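PDB 3GRF: ornithine carbamoyltransferase from Giardia intestinalis, which probably catalyses carbamoyl transfer from carbamoyl phosphate to ornithine, or the reverse reaction in arginine degradation. Local coordinates for residues R27-K32 and I145-T150; C192-K197 and T261-D266. One frame throughout, in Å; residues are numbered along the deposited sequence.

Interaction 1: residues R27-K32 and I145-T150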
loop_
_atom_site.group_PDB
_atom_site.type_symbol
_atom_site.label_atom_id
_atom_site.label_comp_id
_atom_site.label_asym_id
_atom_site.label_seq_id
_atom_site.Cartn_x
_atom_site.Cartn_y
_atom_site.Cartn_z
ATOM N N ARG A 27 19.609 8.865 -18.105
ATOM C CA ARG A 27 19.566 8.605 -16.661
ATOM C C ARG A 27 18.850 7.242 -16.438
ATOM O O ARG A 27 19.319 6.373 -15.703
ATOM C CB ARG A 27 18.861 9.765 -15.974
ATOM C CG ARG A 27 18.817 9.683 -14.486
ATOM C CD ARG A 27 19.679 10.765 -13.957
ATOM N NE ARG A 27 19.582 10.871 -12.512
ATOM C CZ ARG A 27 20.603 11.190 -11.736
ATOM N NH1 ARG A 27 21.806 11.391 -12.260
ATOM N NH2 ARG A 27 20.426 11.258 -10.438
ATOM N N ALA A 28 17.731 7.047 -17.124
ATOM C CA ALA A 28 16.996 5.771 -17.067
ATOM C C ALA A 28 17.928 4.629 -17.423
ATOM O O ALA A 28 17.897 3.580 -16.808
ATOM C CB ALA A 28 15.817 5.789 -18.064
ATOM N N LEU A 29 18.710 4.827 -18.484
ATOM C CA LEU A 29 19.630 3.795 -18.965
ATOM C C LEU A 29 20.733 3.526 -17.942
ATOM O O LEU A 29 21.152 2.373 -17.733
ATOM C CB LEU A 29 20.242 4.222 -20.296
ATOM C CG LEU A 29 19.403 4.092 -21.554
ATOM C CD1 LEU A 29 20.153 4.800 -22.672
ATOM C CD2 LEU A 29 19.147 2.597 -21.847
ATOM N N ASP A 30 21.197 4.579 -17.296
ATOM C CA ASP A 30 22.253 4.357 -16.278
ATOM C C ASP A 30 21.701 3.754 -15.006
ATOM O O ASP A 30 22.402 3.026 -14.328
ATOM C CB ASP A 30 23.018 5.625 -15.929
ATOM C CG ASP A 30 24.210 5.337 -15.002
ATOM O OD1 ASP A 30 24.270 5.889 -13.898
ATOM O OD2 ASP A 30 25.067 4.512 -15.372
ATOM N N MET A 31 20.452 4.076 -14.667
ATOM C CA MET A 31 19.786 3.436 -13.511
ATOM C C MET A 31 19.424 2.000 -13.774
ATOM O O MET A 31 19.347 1.216 -12.847
ATOM C CB MET A 31 18.503 4.178 -13.137
ATOM C CG MET A 31 18.739 5.606 -12.732
ATOM S SD MET A 31 17.193 6.426 -12.517
ATOM C CE MET A 31 17.645 7.794 -11.451
ATOM N N LYS A 32 19.178 1.656 -15.040
ATOM C CA LYS A 32 19.022 0.255 -15.432
ATOM C C LYS A 32 20.209 -0.608 -15.208
ATOM O O LYS A 32 20.088 -1.738 -14.679
ATOM C CB LYS A 32 18.570 0.128 -16.880
ATOM C CG LYS A 32 17.972 -1.251 -17.094
ATOM C CD LYS A 32 17.446 -1.416 -18.525
ATOM C CE LYS A 32 16.891 -2.837 -18.674
ATOM N NZ LYS A 32 16.365 -3.104 -20.044
ATOM N N ILE A 145 13.939 2.347 -27.412
ATOM C CA ILE A 145 14.462 2.535 -28.760
ATOM C C ILE A 145 15.997 2.788 -28.674
ATOM O O ILE A 145 16.761 2.108 -29.354
ATOM C CB ILE A 145 13.712 3.674 -29.519
ATOM C CG1 ILE A 145 12.300 3.206 -29.907
ATOM C CG2 ILE A 145 14.459 4.161 -30.794
ATOM C CD1 ILE A 145 11.297 4.381 -30.200
ATOM N N LYS A 146 16.458 3.699 -27.819
ATOM C CA LYS A 146 17.921 3.935 -27.739
ATOM C C LYS A 146 18.716 2.721 -27.312
ATOM O O LYS A 146 19.821 2.475 -27.812
ATOM C CB LYS A 146 18.283 5.100 -26.792
ATOM C CG LYS A 146 19.837 5.145 -26.516
ATOM C CD LYS A 146 20.237 6.516 -25.979
ATOM C CE LYS A 146 21.745 6.666 -25.939
ATOM N NZ LYS A 146 21.985 7.963 -25.241
ATOM N N GLU A 147 18.194 2.026 -26.314
ATOM C CA GLU A 147 18.738 0.786 -25.786
ATOM C C GLU A 147 18.881 -0.283 -26.839
ATOM O O GLU A 147 19.935 -0.843 -27.014
ATOM C CB GLU A 147 17.794 0.245 -24.721
ATOM C CG GLU A 147 18.410 -0.833 -23.879
ATOM C CD GLU A 147 17.463 -1.335 -22.820
ATOM O OE1 GLU A 147 16.270 -1.521 -23.127
ATOM O OE2 GLU A 147 17.912 -1.563 -21.689
ATOM N N LYS A 148 17.782 -0.607 -27.503
ATOM C CA LYS A 148 17.801 -1.627 -28.550
ATOM C C LYS A 148 18.786 -1.330 -29.685
ATOM O O LYS A 148 19.640 -2.160 -29.982
ATOM C CB LYS A 148 16.387 -1.877 -29.121
ATOM C CG LYS A 148 15.473 -2.481 -28.110
ATOM C CD LYS A 148 15.980 -3.864 -27.663
ATOM C CE LYS A 148 15.464 -4.212 -26.252
ATOM N NZ LYS A 148 15.984 -5.528 -25.754
ATOM N N PHE A 149 18.668 -0.149 -30.297
ATOM C CA PHE A 149 19.509 0.206 -31.438
ATOM C C PHE A 149 20.981 0.365 -31.081
ATOM O O PHE A 149 21.840 0.016 -31.871
ATOM C CB PHE A 149 18.935 1.429 -32.139
ATOM C CG PHE A 149 17.708 1.110 -32.949
ATOM C CD1 PHE A 149 16.473 1.596 -32.579
ATOM C CD2 PHE A 149 17.794 0.285 -34.068
ATOM C CE1 PHE A 149 15.318 1.299 -33.341
ATOM C CE2 PHE A 149 16.661 -0.021 -34.830
ATOM C CZ PHE A 149 15.407 0.493 -34.471
ATOM N N THR A 150 21.269 0.838 -29.872
ATOM C CA THR A 150 22.658 0.968 -29.397
ATOM C C THR A 150 23.362 -0.387 -29.273
ATOM O O THR A 150 24.562 -0.493 -29.552
ATOM C CB THR A 150 22.734 1.729 -28.061
ATOM O OG1 THR A 150 22.433 3.103 -28.289
ATOM C CG2 THR A 150 24.103 1.639 -27.431
#

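Interaction 2: residues C192-K197 and T261-D266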
loop_
_atom_site.group_PDB
_atom_site.type_symbol
_atom_site.label_atom_id
_atom_site.label_comp_id
_atom_site.label_asym_id
_atom_site.label_seq_id
_atom_site.Cartn_x
_atom_site.Cartn_y
_atom_site.Cartn_z
ATOM N N CYS A 192 0.167 6.421 -39.148
ATOM C CA CYS A 192 -0.583 5.607 -40.131
ATOM C C CYS A 192 -1.983 5.330 -39.642
ATOM O O CYS A 192 -2.217 4.462 -38.819
ATOM C CB CYS A 192 0.222 4.338 -40.448
ATOM S SG CYS A 192 1.912 4.654 -41.059
ATOM N N CYS A 193 -2.922 6.077 -40.156
ATOM C CA CYS A 193 -4.260 5.975 -39.592
ATOM C C CYS A 193 -5.304 5.948 -40.698
ATOM O O CYS A 193 -5.007 6.288 -41.833
ATOM C CB CYS A 193 -4.534 7.133 -38.645
ATOM S SG CYS A 193 -4.328 8.766 -39.401
ATOM N N PRO A 194 -6.537 5.538 -40.346
ATOM C CA PRO A 194 -7.641 5.609 -41.290
ATOM C C PRO A 194 -7.969 7.047 -41.664
ATOM O O PRO A 194 -8.135 7.920 -40.802
ATOM C CB PRO A 194 -8.799 4.977 -40.519
ATOM C CG PRO A 194 -8.168 4.158 -39.411
ATOM C CD PRO A 194 -6.948 4.935 -39.053
ATOM N N ASP A 195 -8.112 7.276 -42.958
ATOM C CA ASP A 195 -8.587 8.549 -43.424
ATOM C C ASP A 195 -10.010 8.819 -42.981
ATOM O O ASP A 195 -10.938 8.721 -43.776
ATOM C CB ASP A 195 -8.481 8.649 -44.931
ATOM C CG ASP A 195 -8.642 10.084 -45.422
ATOM O OD1 ASP A 195 -8.179 10.390 -46.555
ATOM O OD2 ASP A 195 -9.216 10.902 -44.658
ATOM N N HIS A 196 -10.154 9.173 -41.709
ATOM C CA HIS A 196 -11.431 9.321 -41.028
ATOM C C HIS A 196 -11.264 10.253 -39.824
ATOM O O HIS A 196 -10.474 9.996 -38.911
ATOM C CB HIS A 196 -11.952 7.971 -40.560
ATOM C CG HIS A 196 -13.348 8.015 -40.016
ATOM N ND1 HIS A 196 -13.731 8.878 -39.011
ATOM C CD2 HIS A 196 -14.446 7.283 -40.321
ATOM C CE1 HIS A 196 -15.009 8.694 -38.738
ATOM N NE2 HIS A 196 -15.464 7.726 -39.512
ATOM N N LYS A 197 -12.019 11.342 -39.831
ATOM C CA LYS A 197 -11.866 12.410 -38.848
ATOM C C LYS A 197 -11.687 11.879 -37.427
ATOM O O LYS A 197 -10.902 12.434 -36.665
ATOM C CB LYS A 197 -13.051 13.399 -38.947
ATOM C CG LYS A 197 -13.378 13.812 -40.389
ATOM C CD LYS A 197 -13.118 15.308 -40.678
ATOM C CE LYS A 197 -12.058 15.521 -41.798
ATOM N NZ LYS A 197 -12.359 16.630 -42.809
ATOM N N THR A 261 -9.239 -2.214 -39.380
ATOM C CA THR A 261 -8.625 -3.471 -39.844
ATOM C C THR A 261 -7.490 -3.338 -40.868
ATOM O O THR A 261 -6.530 -4.116 -40.788
ATOM C CB THR A 261 -9.683 -4.463 -40.384
ATOM O OG1 THR A 261 -10.535 -4.849 -39.307
ATOM C CG2 THR A 261 -9.016 -5.717 -40.951
ATOM N N PRO A 262 -7.611 -2.408 -41.855
ATOM C CA PRO A 262 -6.471 -2.147 -42.741
ATOM C C PRO A 262 -5.202 -1.602 -42.032
ATOM O O PRO A 262 -4.154 -1.448 -42.689
ATOM C CB PRO A 262 -7.024 -1.115 -43.752
ATOM C CG PRO A 262 -8.468 -1.187 -43.639
ATOM C CD PRO A 262 -8.804 -1.627 -42.261
ATOM N N PHE A 263 -5.291 -1.336 -40.724
ATOM C CA PHE A 263 -4.157 -0.806 -39.973
ATOM C C PHE A 263 -3.625 -1.720 -38.941
ATOM O O PHE A 263 -2.849 -1.302 -38.075
ATOM C CB PHE A 263 -4.457 0.578 -39.408
ATOM C CG PHE A 263 -4.545 1.593 -40.483
ATOM C CD1 PHE A 263 -3.410 2.277 -40.904
ATOM C CD2 PHE A 263 -5.727 1.776 -41.172
ATOM C CE1 PHE A 263 -3.481 3.191 -41.940
ATOM C CE2 PHE A 263 -5.811 2.689 -42.228
ATOM C CZ PHE A 263 -4.690 3.379 -42.626
ATOM N N GLN A 264 -4.008 -2.981 -39.061
ATOM C CA GLN A 264 -3.470 -4.046 -38.214
ATOM C C GLN A 264 -2.017 -4.235 -38.567
ATOM O O GLN A 264 -1.689 -4.353 -39.752
ATOM C CB GLN A 264 -4.206 -5.341 -38.524
ATOM C CG GLN A 264 -3.652 -6.550 -37.781
ATOM C CD GLN A 264 -4.582 -7.698 -37.868
ATOM O OE1 GLN A 264 -4.654 -8.354 -38.885
ATOM N NE2 GLN A 264 -5.349 -7.914 -36.822
ATOM N N VAL A 265 -1.128 -4.269 -37.579
ATOM C CA VAL A 265 0.266 -4.571 -37.921
ATOM C C VAL A 265 0.439 -6.096 -38.112
ATOM O O VAL A 265 0.480 -6.841 -37.151
ATOM C CB VAL A 265 1.322 -3.951 -36.931
ATOM C CG1 VAL A 265 2.688 -4.267 -37.386
ATOM C CG2 VAL A 265 1.168 -2.418 -36.809
ATOM N N ASP A 266 0.497 -6.539 -39.370
ATOM C CA ASP A 266 0.729 -7.961 -39.713
ATOM C C ASP A 266 2.124 -8.224 -40.335
ATOM O O ASP A 266 3.004 -7.345 -40.326
ATOM C CB ASP A 266 -0.425 -8.496 -40.611
ATOM C CG ASP A 266 -0.550 -7.743 -41.956
ATOM O OD1 ASP A 266 -1.532 -7.964 -42.644
ATOM O OD2 ASP A 266 0.317 -6.946 -42.360
#

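Interaction 1: residues R27-K32 and I145-T150
The carboxylate of E147 receives K32 on the side of OE2 that faces its other oxygen: K32 NZ lies 2.7 Å from E147 OE2 and uses the syn lone pair, while E147 OE1 is farther from K32 NZ, at 3.5 Å. The result is a salt bridge with one short arm. N309, on helix 303-322, reinforces it by giving its amide nitrogen to E147 OE1 and its oxygen to K32 NZ, which probably restrains rotation of the carboxylate. K32 and E147 cross at about a right angle, each extended, with CG anti to the backbone N (chi1 -161° and -166°).

Beside this polar corner sits L29, pointing at the other helix and splitting its branches. L29 CD1 rests on the methylenes of K146, 3.7 Å from K146 CD, while L29 CD2 packs 4.0 Å from E147 CB. The aliphatic stem of K146 thus packs on the leucine methyl, and its NZ continues past the leucine to a salt bridge with D26, one turn earlier on the leucine's own helix.

The partners belong to helices 18-33 and 135-151, whose short segments run 66° apart with axes 11.1 Å at closest approach. The second helix links the two domains of the carbamoyltransferase fold: I145, K148 and F149 lean on strand 278-281 of the ornithine-binding side. One turn before E147, M143 touches both L29 and K32, and H312 of helix 303-322 also packs on K32. K148 NZ, 6.2 Å from K32 NZ, has its own counter-charge in D305.

Interaction 2: residues C192-K197 and T261-D266
F263 sends its ring against the backbone of C192, C193 and P194. Its CB points across at the other segment, and with CG anti to the carbonyl carbon (chi1 -69°) the ring lies against the backbone of C192 to P194. On one side of the ring, F263 CD1 comes 3.2 Å from C192 O, which approaches obliquely. The next atom, F263 CE1, sits 3.4 Å from C193 N and 4.2 Å from C192 CB. Packing is tightest at F263 CZ, where C193 O stands 3.0 Å away, above the ring plane and on the same side as C193 C and P194 N. Returning along the other side, F263 CE2 meets P194 N at 3.5 Å. F263 CD2 then meets P194 CG at 3.8 Å.

One face is therefore roofed by the C193-P194 peptide, with C193 C and P194 N both offset toward the rim. P194 CD completes the cover as a CH-pi contact, 4.2 Å from the F263 ring centroid and 21° off the normal.

The roof is chain leaving strand 188-192 of the parallel sheet in the Rossmann-like ornithine-binding domain; the ring comes from the loop between helices 256-260 and 267-270. C228, disulfide-bonded to C167, touches both C192 and F263.

Because the aromatic ring meets a peptide and a proline rather than a polar side chain, attraction here probably rests largely on dispersion and close packing, with the proline CH-pi contact as its directional part.

Overall arrangement
The two contacts show two unlike local chemistries in one two-domain chain. Interaction 1, at the surface of the carbamoyl phosphate-binding half, pairs charges and aliphatic stems between helices; interaction 2 is buried in the ornithine-binding half. Their centres are 30 Å apart and their nearest atoms about 14 Å, so neither touches the other. The chain connects them in series: helix 135-151 carries 145-150 across from the first domain, strand 164-167 follows, and its neighbour 188-192 leads into 192-197. In this family the active site lies in the cleft between domains; interaction 1 packs helix 18-33 against the helix that passes between the domains, whereas interaction 2 joins loops within one domain.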